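Local coordinates for protein CmeC (Campylobacter jejuni, PDB 4MT4) that forms an outer membrane channel of the outer membrane factor family and probably serves as the exit duct for substrates of an efflux system, at the interface of chains A and B. Residues are numbered along the deposited sequence; one frame, centred on the assembly and turned at random. Chains: chain A/B, CmeC.

Contact 1: the interface of chains A and B. Residues chain A 346, 349-350, 353; chain B 62, 65-66, 69.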
ATOM      1  N   LEU A 346       4.454  -0.510  26.532  1.00 42.90           N
ATOM      2  CA  LEU A 346       4.453  -0.758  25.094  1.00 46.20           C
ATOM      3  C   LEU A 346       3.399  -1.794  24.710  1.00 51.46           C
ATOM      4  O   LEU A 346       2.750  -1.680  23.670  1.00 49.94           O
ATOM      5  CB  LEU A 346       5.840  -1.218  24.637  1.00 36.58           C
ATOM      6  CG  LEU A 346       6.040  -1.494  23.145  1.00 44.46           C
ATOM      7  CD1 LEU A 346       5.587  -0.305  22.306  1.00 32.50           C
ATOM      8  CD2 LEU A 346       7.496  -1.844  22.856  1.00 30.56           C
ATOM      9  N   LEU A 349       0.017  -0.220  24.854  1.00 44.24           N
ATOM     10  CA  LEU A 349      -0.162   0.666  23.712  1.00 42.29           C
ATOM     11  C   LEU A 349      -0.480  -0.121  22.445  1.00 40.72           C
ATOM     12  O   LEU A 349      -1.199   0.363  21.570  1.00 43.06           O
ATOM     13  CB  LEU A 349       1.089   1.524  23.509  1.00 35.21           C
ATOM     14  CG  LEU A 349       1.312   2.597  24.576  1.00 39.36           C
ATOM     15  CD1 LEU A 349       2.717   3.174  24.483  1.00 33.35           C
ATOM     16  CD2 LEU A 349       0.262   3.698  24.462  1.00 30.99           C
ATOM     17  N   ASN A 350       0.055  -1.334  22.352  1.00 45.77           N
ATOM     18  CA  ASN A 350      -0.242  -2.212  21.227  1.00 39.53           C
ATOM     19  C   ASN A 350      -1.694  -2.667  21.262  1.00 49.77           C
ATOM     20  O   ASN A 350      -2.320  -2.871  20.222  1.00 49.56           O
ATOM     21  CB  ASN A 350       0.689  -3.424  21.223  1.00 37.02           C
ATOM     22  CG  ASN A 350       2.132  -3.052  20.944  1.00 48.29           C
ATOM     23  OD1 ASN A 350       2.424  -1.943  20.495  1.00 51.68           O
ATOM     24  ND2 ASN A 350       3.044  -3.983  21.199  1.00 40.72           N
ATOM     25  N   GLU A 353      -3.764   0.290  20.054  1.00 42.08           N
ATOM     26  CA  GLU A 353      -3.712   0.334  18.598  1.00 50.02           C
ATOM     27  C   GLU A 353      -4.672  -0.685  17.993  1.00 49.20           C
ATOM     28  O   GLU A 353      -5.324  -0.419  16.985  1.00 47.43           O
ATOM     29  CB  GLU A 353      -2.286   0.077  18.106  1.00 40.94           C
ATOM     30  CG  GLU A 353      -2.128   0.123  16.591  1.00 41.53           C
ATOM     31  CD  GLU A 353      -0.693  -0.092  16.147  1.00 60.14           C
ATOM     32  OE1 GLU A 353       0.204  -0.118  17.014  1.00 61.38           O
ATOM     33  OE2 GLU A 353      -0.464  -0.235  14.928  1.00 53.70           O
TER
ATOM     34  N   LEU B  62      -4.284   6.650  16.004  1.00 35.39           N
ATOM     35  CA  LEU B  62      -3.194   5.735  15.687  1.00 43.08           C
ATOM     36  C   LEU B  62      -1.850   6.454  15.685  1.00 45.25           C
ATOM     37  O   LEU B  62      -0.863   5.948  16.215  1.00 46.17           O
ATOM     38  CB  LEU B  62      -3.426   5.071  14.329  1.00 38.17           C
ATOM     39  CG  LEU B  62      -4.526   4.013  14.245  1.00 53.28           C
ATOM     40  CD1 LEU B  62      -4.746   3.577  12.803  1.00 36.34           C
ATOM     41  CD2 LEU B  62      -4.183   2.819  15.123  1.00 47.43           C
ATOM     42  N   ILE B  65      -0.835   7.144  19.195  1.00 40.22           N
ATOM     43  CA  ILE B  65      -0.376   5.927  19.855  1.00 43.41           C
ATOM     44  C   ILE B  65       1.031   5.559  19.399  1.00 41.09           C
ATOM     45  O   ILE B  65       1.870   5.155  20.207  1.00 47.26           O
ATOM     46  CB  ILE B  65      -1.336   4.752  19.581  1.00 44.63           C
ATOM     47  CG1 ILE B  65      -2.719   5.053  20.166  1.00 42.23           C
ATOM     48  CG2 ILE B  65      -0.792   3.457  20.164  1.00 44.13           C
ATOM     49  CD1 ILE B  65      -3.775   4.048  19.775  1.00 40.21           C
ATOM     50  N   HIS B  66       1.284   5.709  18.100  1.00 41.54           N
ATOM     51  CA  HIS B  66       2.607   5.458  17.536  1.00 44.63           C
ATOM     52  C   HIS B  66       3.659   6.334  18.209  1.00 48.79           C
ATOM     53  O   HIS B  66       4.798   5.914  18.405  1.00 42.41           O
ATOM     54  CB  HIS B  66       2.605   5.706  16.026  1.00 36.58           C
ATOM     55  CG  HIS B  66       1.819   4.697  15.247  1.00 57.53           C
ATOM     56  ND1 HIS B  66       1.607   3.411  15.697  1.00 60.88           N
ATOM     57  CD2 HIS B  66       1.191   4.786  14.051  1.00 54.06           C
ATOM     58  CE1 HIS B  66       0.883   2.751  14.810  1.00 67.43           C
ATOM     59  NE2 HIS B  66       0.618   3.562  13.802  1.00 56.64           N
ATOM     60  N   GLN B  69       4.220   4.917  21.675  1.00 36.35           N
ATOM     61  CA  GLN B  69       5.013   3.702  21.536  1.00 35.70           C
ATOM     62  C   GLN B  69       6.494   4.035  21.398  1.00 43.98           C
ATOM     63  O   GLN B  69       7.350   3.352  21.962  1.00 40.29           O
ATOM     64  CB  GLN B  69       4.542   2.887  20.331  1.00 26.55           C
ATOM     65  CG  GLN B  69       3.177   2.240  20.512  1.00 39.87           C
ATOM     66  CD  GLN B  69       2.604   1.704  19.215  1.00 49.98           C
ATOM     67  OE1 GLN B  69       2.928   2.189  18.132  1.00 48.95           O
ATOM     68  NE2 GLN B  69       1.748   0.694  19.321  1.00 39.37           N
TER
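B:Gln69, on helix 58-79, reaches across to A:Leu346, A:Leu349, A:Asn350 and A:Glu353 on helix 339-405, which runs antiparallel to it at this boundary between two subunits of the channel. Its CB lies 3.9 Å from CD1 of A:Leu346, the two side chains crossing near a right angle. CG, placed beside the backbone N and anti to the carbonyl carbon (chi1 -70°), packs 3.7 Å from CB of A:Leu349. Beyond CG the chain is extended, which carries the amide out to A:Glu353. There NE2 donates to the carboxylate oxygen OE1 over 2.9 Å, nearly straight at the hydrogen (165°) and close to the amide plane, meeting OE1 almost along its C-O axis. The side-chain oxygen OD1 of A:Asn350 is 3.0 Å from the same NE2, but the N-H is aimed elsewhere, so proximity is not bonding here. The other end of the amide, OE1, accepts a hydrogen bond from ND1 of B:His66 at 3.0 Å. This bond within chain B, in the imidazole plane but tilted from the carbonyl plane, helps to hold the amide with NE2 toward chain A. The imidazole also turns its edge to A:Glu353: CE1 is 3.3 Å from OE2, with ring and carboxylate planes 81° apart, and any positive charge on the ring would probably favour this approach. Apolar groups flank the polar cluster, CD2 of B:Leu62 lying 3.7 Å from CG of A:Glu353. Nearby, the branch methyl CG2 of B:Ile65 sits 3.4 Å from the backbone carbonyl O of A:Leu349.

Contact 2: the interface of chains A and B. Residues chain A 371, 374-375, 378-379, 382; chain B 219, 223, 226-227.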
ATOM      1  N   TYR A 371     -24.131   3.429   2.408  1.00 47.04           N
ATOM      2  CA  TYR A 371     -24.027   3.756   0.992  1.00 46.90           C
ATOM      3  C   TYR A 371     -24.594   2.644   0.120  1.00 48.06           C
ATOM      4  O   TYR A 371     -25.330   2.909  -0.826  1.00 45.66           O
ATOM      5  CB  TYR A 371     -22.576   4.033   0.595  1.00 43.68           C
ATOM      6  CG  TYR A 371     -22.436   4.456  -0.853  1.00 51.22           C
ATOM      7  CD1 TYR A 371     -22.712   5.761  -1.243  1.00 48.89           C
ATOM      8  CD2 TYR A 371     -22.041   3.550  -1.830  1.00 52.24           C
ATOM      9  CE1 TYR A 371     -22.596   6.151  -2.562  1.00 48.24           C
ATOM     10  CE2 TYR A 371     -21.922   3.933  -3.152  1.00 48.12           C
ATOM     11  CZ  TYR A 371     -22.201   5.236  -3.512  1.00 53.02           C
ATOM     12  OH  TYR A 371     -22.085   5.631  -4.828  1.00 66.92           O
ATOM     13  N   VAL A 374     -28.406   2.714   0.155  1.00 45.57           N
ATOM     14  CA  VAL A 374     -28.927   3.879  -0.549  1.00 54.51           C
ATOM     15  C   VAL A 374     -28.648   3.781  -2.044  1.00 54.33           C
ATOM     16  O   VAL A 374     -29.500   4.116  -2.864  1.00 48.66           O
ATOM     17  CB  VAL A 374     -28.327   5.193   0.001  1.00 51.38           C
ATOM     18  CG1 VAL A 374     -28.810   6.381  -0.814  1.00 53.72           C
ATOM     19  CG2 VAL A 374     -28.696   5.372   1.462  1.00 48.38           C
ATOM     20  N   ALA A 375     -27.456   3.308  -2.394  1.00 44.82           N
ATOM     21  CA  ALA A 375     -27.075   3.164  -3.797  1.00 45.89           C
ATOM     22  C   ALA A 375     -27.977   2.175  -4.520  1.00 51.93           C
ATOM     23  O   ALA A 375     -28.386   2.411  -5.655  1.00 42.92           O
ATOM     24  CB  ALA A 375     -25.623   2.729  -3.917  1.00 45.34           C
ATOM     25  N   THR A 378     -31.418   3.669  -5.168  1.00 48.59           N
ATOM     26  CA  THR A 378     -31.303   4.836  -6.036  1.00 51.78           C
ATOM     27  C   THR A 378     -31.054   4.415  -7.482  1.00 56.40           C
ATOM     28  O   THR A 378     -31.665   4.950  -8.407  1.00 48.40           O
ATOM     29  CB  THR A 378     -30.174   5.776  -5.572  1.00 42.20           C
ATOM     30  OG1 THR A 378     -30.455   6.245  -4.248  1.00 39.10           O
ATOM     31  CG2 THR A 378     -30.051   6.971  -6.509  1.00 47.49           C
ATOM     32  N   ILE A 379     -30.157   3.451  -7.669  1.00 48.03           N
ATOM     33  CA  ILE A 379     -29.861   2.918  -8.995  1.00 49.46           C
ATOM     34  C   ILE A 379     -31.077   2.158  -9.527  1.00 47.42           C
ATOM     35  O   ILE A 379     -31.298   2.080 -10.736  1.00 49.54           O
ATOM     36  CB  ILE A 379     -28.617   2.001  -8.974  1.00 38.61           C
ATOM     37  CG1 ILE A 379     -27.378   2.794  -8.558  1.00 50.17           C
ATOM     38  CG2 ILE A 379     -28.360   1.394 -10.340  1.00 42.53           C
ATOM     39  CD1 ILE A 379     -26.131   1.952  -8.429  1.00 53.03           C
ATOM     40  N   GLN A 382     -32.906   4.590 -11.268  1.00 60.04           N
ATOM     41  CA  GLN A 382     -32.166   4.897 -12.487  1.00 53.03           C
ATOM     42  C   GLN A 382     -32.430   3.870 -13.578  1.00 55.09           C
ATOM     43  O   GLN A 382     -32.371   4.186 -14.767  1.00 51.67           O
ATOM     44  CB  GLN A 382     -30.667   4.972 -12.201  1.00 47.58           C
ATOM     45  CG  GLN A 382     -30.255   6.155 -11.343  1.00 53.31           C
ATOM     46  CD  GLN A 382     -28.751   6.275 -11.210  1.00 57.24           C
ATOM     47  OE1 GLN A 382     -28.188   7.356 -11.371  1.00 69.20           O
ATOM     48  NE2 GLN A 382     -28.091   5.163 -10.910  1.00 59.24           N
TER
ATOM     49  N   ASN B 219     -30.728  11.571  -9.959  1.00 45.17           N
ATOM     50  CA  ASN B 219     -30.388  10.473  -9.057  1.00 58.35           C
ATOM     51  C   ASN B 219     -28.887  10.199  -8.989  1.00 59.44           C
ATOM     52  O   ASN B 219     -28.388   9.689  -7.987  1.00 58.56           O
ATOM     53  CB  ASN B 219     -31.130   9.203  -9.471  1.00 51.98           C
ATOM     54  CG  ASN B 219     -32.593   9.230  -9.071  1.00 63.72           C
ATOM     55  OD1 ASN B 219     -32.939   9.670  -7.975  1.00 52.74           O
ATOM     56  ND2 ASN B 219     -33.462   8.763  -9.960  1.00 65.14           N
ATOM     57  N   LEU B 223     -26.577  10.244  -5.630  1.00 51.87           N
ATOM     58  CA  LEU B 223     -25.622   9.174  -5.393  1.00 48.67           C
ATOM     59  C   LEU B 223     -24.233   9.738  -5.121  1.00 59.59           C
ATOM     60  O   LEU B 223     -23.519   9.260  -4.241  1.00 59.47           O
ATOM     61  CB  LEU B 223     -25.586   8.224  -6.591  1.00 51.36           C
ATOM     62  CG  LEU B 223     -25.507   6.739  -6.246  1.00 63.46           C
ATOM     63  CD1 LEU B 223     -26.517   6.405  -5.165  1.00 58.72           C
ATOM     64  CD2 LEU B 223     -25.748   5.893  -7.486  1.00 65.44           C
ATOM     65  N   GLU B 226     -24.301  11.166  -1.626  1.00 54.08           N
ATOM     66  CA  GLU B 226     -24.236  10.131  -0.602  1.00 55.20           C
ATOM     67  C   GLU B 226     -22.821   9.587  -0.440  1.00 66.79           C
ATOM     68  O   GLU B 226     -22.441   9.146   0.645  1.00 61.45           O
ATOM     69  CB  GLU B 226     -25.197   8.990  -0.936  1.00 44.00           C
ATOM     70  CG  GLU B 226     -26.651   9.300  -0.628  1.00 67.40           C
ATOM     71  CD  GLU B 226     -26.916   9.406   0.862  1.00 61.97           C
ATOM     72  OE1 GLU B 226     -26.280   8.658   1.636  1.00 70.68           O
ATOM     73  OE2 GLU B 226     -27.761  10.235   1.261  1.00 72.04           O
ATOM     74  N   ASN B 227     -22.046   9.622  -1.520  1.00 58.41           N
ATOM     75  CA  ASN B 227     -20.673   9.130  -1.494  1.00 59.39           C
ATOM     76  C   ASN B 227     -19.768  10.005  -0.637  1.00 58.55           C
ATOM     77  O   ASN B 227     -18.900   9.503   0.079  1.00 66.55           O
ATOM     78  CB  ASN B 227     -20.111   9.040  -2.913  1.00 55.98           C
ATOM     79  CG  ASN B 227     -18.713   8.448  -2.949  1.00 65.31           C
ATOM     80  OD1 ASN B 227     -18.541   7.232  -2.861  1.00 78.74           O
ATOM     81  ND2 ASN B 227     -17.708   9.305  -3.082  1.00 66.20           N
TER
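Helices 339-405 of chain A and 201-236 of chain B run roughly antiparallel, within about 25° of strict alignment, and approach closely enough to put the CA atoms of A:Ala375 and B:Leu223 6.4 Å apart. This belongs to the helical part of an outer membrane factor channel; the packing resembles that of a coiled coil, which is predicted for the chain B stretch. B:Leu223 acts much like a knob, reaching A:Tyr371, A:Ala375, A:Thr378 and A:Ile379. Its two methyls divide the work: CD1 touches CA of A:Ala375 at 3.6 Å and also meets CB of A:Thr378, whereas CD2 rests 3.7 Å from CG1 of A:Ile379. The leucine crosses A:Ile379 near a right angle but runs counter to A:Thr378; an off-staggered chi1 of -139° sets the branch so that its methyls reach different residues. A:Tyr371 closes one end. Its ring turns an edge to chain B, with CE1 3.7 Å from the backbone O of B:Leu223, which lies in the ring plane, while CB of A:Ala375 sits over one face toward the rim. The same CE1 abuts the backbone of B:Asn227. CG1 of A:Val374, anti to the backbone N, meets CG of B:Glu226 at 3.6 Å, the two side chains crossing near a right angle; the glutamate contributes its aliphatic stem while its chain bends at chi2. A:Thr378 sends its hydroxyl OG1 back into its own helix, donating to the backbone O of A:Val374 at 2.7 Å from above the carbonyl plane. That leaves CG2, the methyl, to face chain B, 3.5 Å from the backbone O of B:Asn219. At the far end CG of A:Gln382 packs 3.7 Å from CB of B:Asn219, the two amide planes standing 79° apart.

The CA centres of contact 1 and contact 2 lie about 38 Å apart, and both draw their chain A residues from the long helix 339-405. On chain B the partners differ: helix 58-79 serves contact 1 and helix 201-236 serves contact 2. One helix therefore meets two helices of the neighbouring subunit along its length, with contact 1 nearer the strand 322-335 that precedes it. It meets the first partly through polar groups and the second mainly through apolar packing. With three copies in the assembly, such pairings would help to close the helical wall of the channel.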